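Long-range contact in KLLA0C04147p (Kluyveromyces lactis, PDB 5H2D), which binds ergosterol through its oxysterol-binding-related domain, the part described here, and probably transfers sterols between membranes: residues A89-V102 and L188-Y201. Residues are numbered along the deposited sequence; the frame is centred on the assembly and turned at random.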
# COMPACT_ATOMS: atom_id res chain seq x y z
N ALA A 89 4.48 9.95 -14.84
CA ALA A 89 3.26 9.76 -15.61
C ALA A 89 2.60 11.09 -15.94
O ALA A 89 2.18 11.32 -17.08
CB ALA A 89 2.29 8.86 -14.84
N ALA A 90 2.50 11.99 -14.95
CA ALA A 90 1.84 13.27 -15.17
C ALA A 90 2.53 14.09 -16.25
O ALA A 90 1.89 14.96 -16.85
CB ALA A 90 1.79 14.07 -13.87
N SER A 91 3.81 13.82 -16.52
CA SER A 91 4.58 14.65 -17.43
C SER A 91 4.39 14.29 -18.90
O SER A 91 4.85 15.05 -19.77
CB SER A 91 6.07 14.57 -17.07
OG SER A 91 6.62 13.33 -17.48
N PHE A 92 3.73 13.18 -19.21
CA PHE A 92 3.61 12.71 -20.58
C PHE A 92 2.30 13.20 -21.20
O PHE A 92 1.23 13.02 -20.62
CB PHE A 92 3.70 11.18 -20.63
CG PHE A 92 4.98 10.64 -20.06
CD1 PHE A 92 6.20 11.15 -20.47
CD2 PHE A 92 4.97 9.64 -19.09
CE1 PHE A 92 7.39 10.68 -19.93
CE2 PHE A 92 6.16 9.16 -18.56
CZ PHE A 92 7.37 9.68 -18.97
N GLU A 93 2.40 13.82 -22.38
CA GLU A 93 1.19 14.33 -23.03
C GLU A 93 0.31 13.20 -23.55
O GLU A 93 -0.91 13.35 -23.64
CB GLU A 93 1.57 15.29 -24.15
CG GLU A 93 2.50 14.69 -25.19
CD GLU A 93 1.77 13.85 -26.21
OE1 GLU A 93 0.54 14.03 -26.34
OE2 GLU A 93 2.41 13.00 -26.87
N ASP A 94 0.91 12.06 -23.87
CA ASP A 94 0.20 10.92 -24.44
C ASP A 94 -0.49 10.14 -23.32
O ASP A 94 0.17 9.61 -22.43
CB ASP A 94 1.22 10.06 -25.19
CG ASP A 94 0.65 8.76 -25.71
OD1 ASP A 94 -0.56 8.49 -25.58
OD2 ASP A 94 1.46 8.00 -26.30
N SER A 95 -1.83 10.05 -23.37
CA SER A 95 -2.55 9.41 -22.27
C SER A 95 -2.19 7.94 -22.13
O SER A 95 -2.20 7.41 -21.01
CB SER A 95 -4.06 9.57 -22.45
OG SER A 95 -4.53 8.90 -23.61
N THR A 96 -1.87 7.25 -23.24
CA THR A 96 -1.53 5.83 -23.13
C THR A 96 -0.17 5.63 -22.47
O THR A 96 0.05 4.59 -21.83
CB THR A 96 -1.54 5.16 -24.51
OG1 THR A 96 -0.45 5.66 -25.32
CG2 THR A 96 -2.86 5.42 -25.21
N LEU A 97 0.74 6.59 -22.62
CA LEU A 97 2.02 6.55 -21.92
C LEU A 97 1.86 6.91 -20.44
O LEU A 97 2.54 6.33 -19.59
CB LEU A 97 3.03 7.48 -22.61
CG LEU A 97 4.45 7.57 -22.04
CD1 LEU A 97 5.14 6.22 -22.01
CD2 LEU A 97 5.30 8.57 -22.84
N ARG A 98 0.96 7.83 -20.12
CA ARG A 98 0.60 8.01 -18.72
C ARG A 98 0.11 6.69 -18.13
O ARG A 98 0.51 6.31 -17.03
CB ARG A 98 -0.46 9.10 -18.57
CG ARG A 98 -0.01 10.45 -19.09
CD ARG A 98 -0.77 11.61 -18.46
NE ARG A 98 -2.17 11.68 -18.90
CZ ARG A 98 -2.56 12.30 -20.01
NH1 ARG A 98 -3.84 12.32 -20.35
NH2 ARG A 98 -1.66 12.88 -20.79
N LEU A 99 -0.75 5.97 -18.87
CA LEU A 99 -1.27 4.71 -18.37
C LEU A 99 -0.15 3.68 -18.19
O LEU A 99 -0.16 2.91 -17.22
CB LEU A 99 -2.35 4.17 -19.30
CG LEU A 99 -3.01 2.85 -18.90
CD1 LEU A 99 -3.41 2.85 -17.41
CD2 LEU A 99 -4.20 2.50 -19.78
N LEU A 100 0.81 3.63 -19.11
CA LEU A 100 1.93 2.71 -18.95
C LEU A 100 2.62 2.92 -17.61
O LEU A 100 2.92 1.96 -16.88
CB LEU A 100 2.93 2.88 -20.09
CG LEU A 100 4.23 2.08 -19.99
CD1 LEU A 100 3.96 0.58 -20.07
CD2 LEU A 100 5.23 2.53 -21.05
N TYR A 101 2.91 4.18 -17.27
CA TYR A 101 3.61 4.45 -16.03
C TYR A 101 2.72 4.26 -14.81
O TYR A 101 3.20 3.80 -13.77
CB TYR A 101 4.23 5.85 -16.09
CG TYR A 101 5.56 5.85 -16.82
CD1 TYR A 101 5.63 5.54 -18.17
CD2 TYR A 101 6.74 6.15 -16.15
CE1 TYR A 101 6.84 5.52 -18.84
CE2 TYR A 101 7.96 6.12 -16.81
CZ TYR A 101 8.00 5.82 -18.16
OH TYR A 101 9.20 5.79 -18.84
N VAL A 102 1.42 4.56 -14.92
CA VAL A 102 0.48 4.20 -13.85
C VAL A 102 0.52 2.70 -13.61
O VAL A 102 0.60 2.24 -12.46
CB VAL A 102 -0.94 4.69 -14.18
CG1 VAL A 102 -1.98 4.01 -13.28
CG2 VAL A 102 -1.05 6.20 -14.04
N LEU A 188 -6.83 6.17 -8.72
CA LEU A 188 -5.61 6.93 -8.94
C LEU A 188 -5.93 8.07 -9.90
O LEU A 188 -6.36 7.82 -11.03
CB LEU A 188 -4.50 6.02 -9.48
CG LEU A 188 -3.07 6.50 -9.25
CD1 LEU A 188 -2.09 5.34 -9.27
CD2 LEU A 188 -2.68 7.54 -10.30
N THR A 189 -5.80 9.30 -9.42
CA THR A 189 -6.14 10.49 -10.17
C THR A 189 -4.85 11.16 -10.63
O THR A 189 -3.95 11.39 -9.82
CB THR A 189 -6.96 11.47 -9.32
OG1 THR A 189 -8.18 10.85 -8.91
CG2 THR A 189 -7.28 12.74 -10.12
N ILE A 190 -4.77 11.49 -11.92
CA ILE A 190 -3.62 12.19 -12.47
C ILE A 190 -4.09 13.56 -12.95
O ILE A 190 -5.14 13.66 -13.59
CB ILE A 190 -2.96 11.43 -13.63
CG1 ILE A 190 -2.33 10.11 -13.15
CG2 ILE A 190 -1.90 12.32 -14.30
CD1 ILE A 190 -1.05 10.30 -12.35
N ARG A 191 -3.33 14.60 -12.60
CA ARG A 191 -3.50 15.94 -13.17
C ARG A 191 -2.37 16.18 -14.16
O ARG A 191 -1.27 16.58 -13.76
CB ARG A 191 -3.48 17.00 -12.06
CG ARG A 191 -4.78 17.08 -11.27
CD ARG A 191 -4.66 17.97 -10.04
NE ARG A 191 -3.96 17.30 -8.94
CZ ARG A 191 -4.52 16.40 -8.13
NH1 ARG A 191 -5.78 16.03 -8.30
NH2 ARG A 191 -3.80 15.86 -7.15
N PRO A 192 -2.59 15.96 -15.46
CA PRO A 192 -1.47 15.94 -16.41
C PRO A 192 -0.86 17.32 -16.62
O PRO A 192 -1.54 18.35 -16.54
CB PRO A 192 -2.11 15.43 -17.71
CG PRO A 192 -3.41 14.80 -17.29
CD PRO A 192 -3.86 15.59 -16.10
N ASP A 193 0.44 17.33 -16.92
CA ASP A 193 1.13 18.58 -17.20
C ASP A 193 0.55 19.26 -18.43
O ASP A 193 0.59 20.49 -18.54
CB ASP A 193 2.63 18.35 -17.39
CG ASP A 193 3.35 18.04 -16.10
OD1 ASP A 193 2.74 18.21 -15.02
OD2 ASP A 193 4.53 17.65 -16.16
N SER A 194 0.00 18.49 -19.36
CA SER A 194 -0.56 19.06 -20.58
C SER A 194 -1.41 18.01 -21.27
O SER A 194 -1.27 16.80 -21.03
CB SER A 194 0.54 19.54 -21.53
OG SER A 194 1.20 18.44 -22.13
N ASN A 195 -2.30 18.49 -22.15
CA ASN A 195 -3.10 17.64 -23.02
C ASN A 195 -3.91 16.62 -22.21
O ASN A 195 -3.75 15.40 -22.35
CB ASN A 195 -2.22 16.93 -24.06
CG ASN A 195 -3.04 16.23 -25.12
OD1 ASN A 195 -4.00 16.79 -25.65
ND2 ASN A 195 -2.67 14.99 -25.43
N GLY A 196 -4.78 17.14 -21.36
CA GLY A 196 -5.69 16.29 -20.63
C GLY A 196 -6.23 16.94 -19.38
O GLY A 196 -5.49 17.57 -18.62
N LYS A 197 -7.54 16.83 -19.19
CA LYS A 197 -8.16 17.22 -17.93
C LYS A 197 -7.79 16.19 -16.87
O LYS A 197 -7.29 15.10 -17.17
CB LYS A 197 -9.67 17.30 -18.09
CG LYS A 197 -10.22 16.35 -19.14
CD LYS A 197 -11.58 15.75 -18.79
CE LYS A 197 -11.99 14.73 -19.83
NZ LYS A 197 -13.17 13.92 -19.42
N GLU A 198 -8.02 16.56 -15.61
CA GLU A 198 -7.86 15.60 -14.52
C GLU A 198 -8.56 14.29 -14.88
O GLU A 198 -9.69 14.29 -15.37
CB GLU A 198 -8.45 16.19 -13.23
CG GLU A 198 -8.27 15.33 -11.99
CD GLU A 198 -8.74 16.04 -10.73
OE1 GLU A 198 -7.91 16.70 -10.07
OE2 GLU A 198 -9.94 15.97 -10.41
N GLU A 199 -7.87 13.17 -14.66
CA GLU A 199 -8.35 11.87 -15.11
C GLU A 199 -8.26 10.85 -13.98
O GLU A 199 -7.40 10.94 -13.11
CB GLU A 199 -7.54 11.37 -16.33
CG GLU A 199 -6.06 11.22 -16.04
CD GLU A 199 -5.25 10.95 -17.28
OE1 GLU A 199 -4.04 10.67 -17.13
OE2 GLU A 199 -5.82 11.03 -18.39
N LEU A 200 -9.16 9.87 -14.02
CA LEU A 200 -9.28 8.86 -12.98
C LEU A 200 -8.97 7.48 -13.53
O LEU A 200 -9.61 7.03 -14.49
CB LEU A 200 -10.69 8.84 -12.39
CG LEU A 200 -10.99 7.70 -11.41
CD1 LEU A 200 -10.13 7.85 -10.16
CD2 LEU A 200 -12.47 7.65 -11.06
N TYR A 201 -8.02 6.78 -12.90
CA TYR A 201 -7.75 5.38 -13.15
C TYR A 201 -8.28 4.55 -11.98
O TYR A 201 -8.16 4.98 -10.83
CB TYR A 201 -6.25 5.13 -13.31
CG TYR A 201 -5.57 5.92 -14.41
CD1 TYR A 201 -5.14 7.23 -14.21
CD2 TYR A 201 -5.32 5.33 -15.64
CE1 TYR A 201 -4.49 7.93 -15.22
CE2 TYR A 201 -4.69 6.03 -16.66
CZ TYR A 201 -4.28 7.32 -16.44
OH TYR A 201 -3.64 8.01 -17.46
O HOH W 1 1.03 15.75 -19.48
O HOH W 2 3.23 17.13 -21.04
O HOH W 3 -4.86 6.60 -20.06
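The guanidinium of Arg-98 lies between Pro-192 CG on one face and Ser-95 CA on the other, with the Glu-199 carboxylate at its edge. Val-102 CG2 sits over one face of the Tyr-201 ring in a CH-pi contact, 4.1 Å from its centroid, and Leu-188 O lies at the ring's edge, in plane. Arg-98 grips side-on: Arg-98 NE donates to Glu-199 OE1 (2.8 Å) and Arg-98 NH1 to Glu-199 OE2 (3.1 Å), both nearly straight, although the two planes are turned 39° apart. At another part of the edge, Arg-98 NH2 reaches Phe-92 O at 2.9 Å, so the long arginine with its planar guanidinium ties the turn before its own helix to the hairpin; the bend at chi3 (-71°) swings the group round to serve both. Tyr-201 OH gives Glu-199 OE1 a second donor, from the opposite face of the carboxylate to Arg-98 NE, which fixes the rotation of this buried acid. Replacing Arg-98 by an alanine would probably leave the Glu-199 carboxylate without its charged mate and Phe-92 O without this donor, and open a gap beside Pro-192.

Leu-99 CD1 touches CE2 of the Tyr-201 ring. Branched Ile-190 fills the space between Val-102 and the small Ala-90. Where the loop 191-198 passes the turn 91-94, Asp-193 N donates to Ala-90 O (2.8 Å), and Asn-195 ND2 to Glu-93 O (3.0 Å) from above the carbonyl plane. Asp-193 OD1 is taken by Lys-160, in a salt bridge, and by Gln-9.

The contact packs the end of helix 84-90, the turn after it and the start of helix 95-108 against the end of an antiparallel beta hairpin, strands 178-190 and 199-203, within the sterol-binding OSBP-related fold, away from the ergosterol itself.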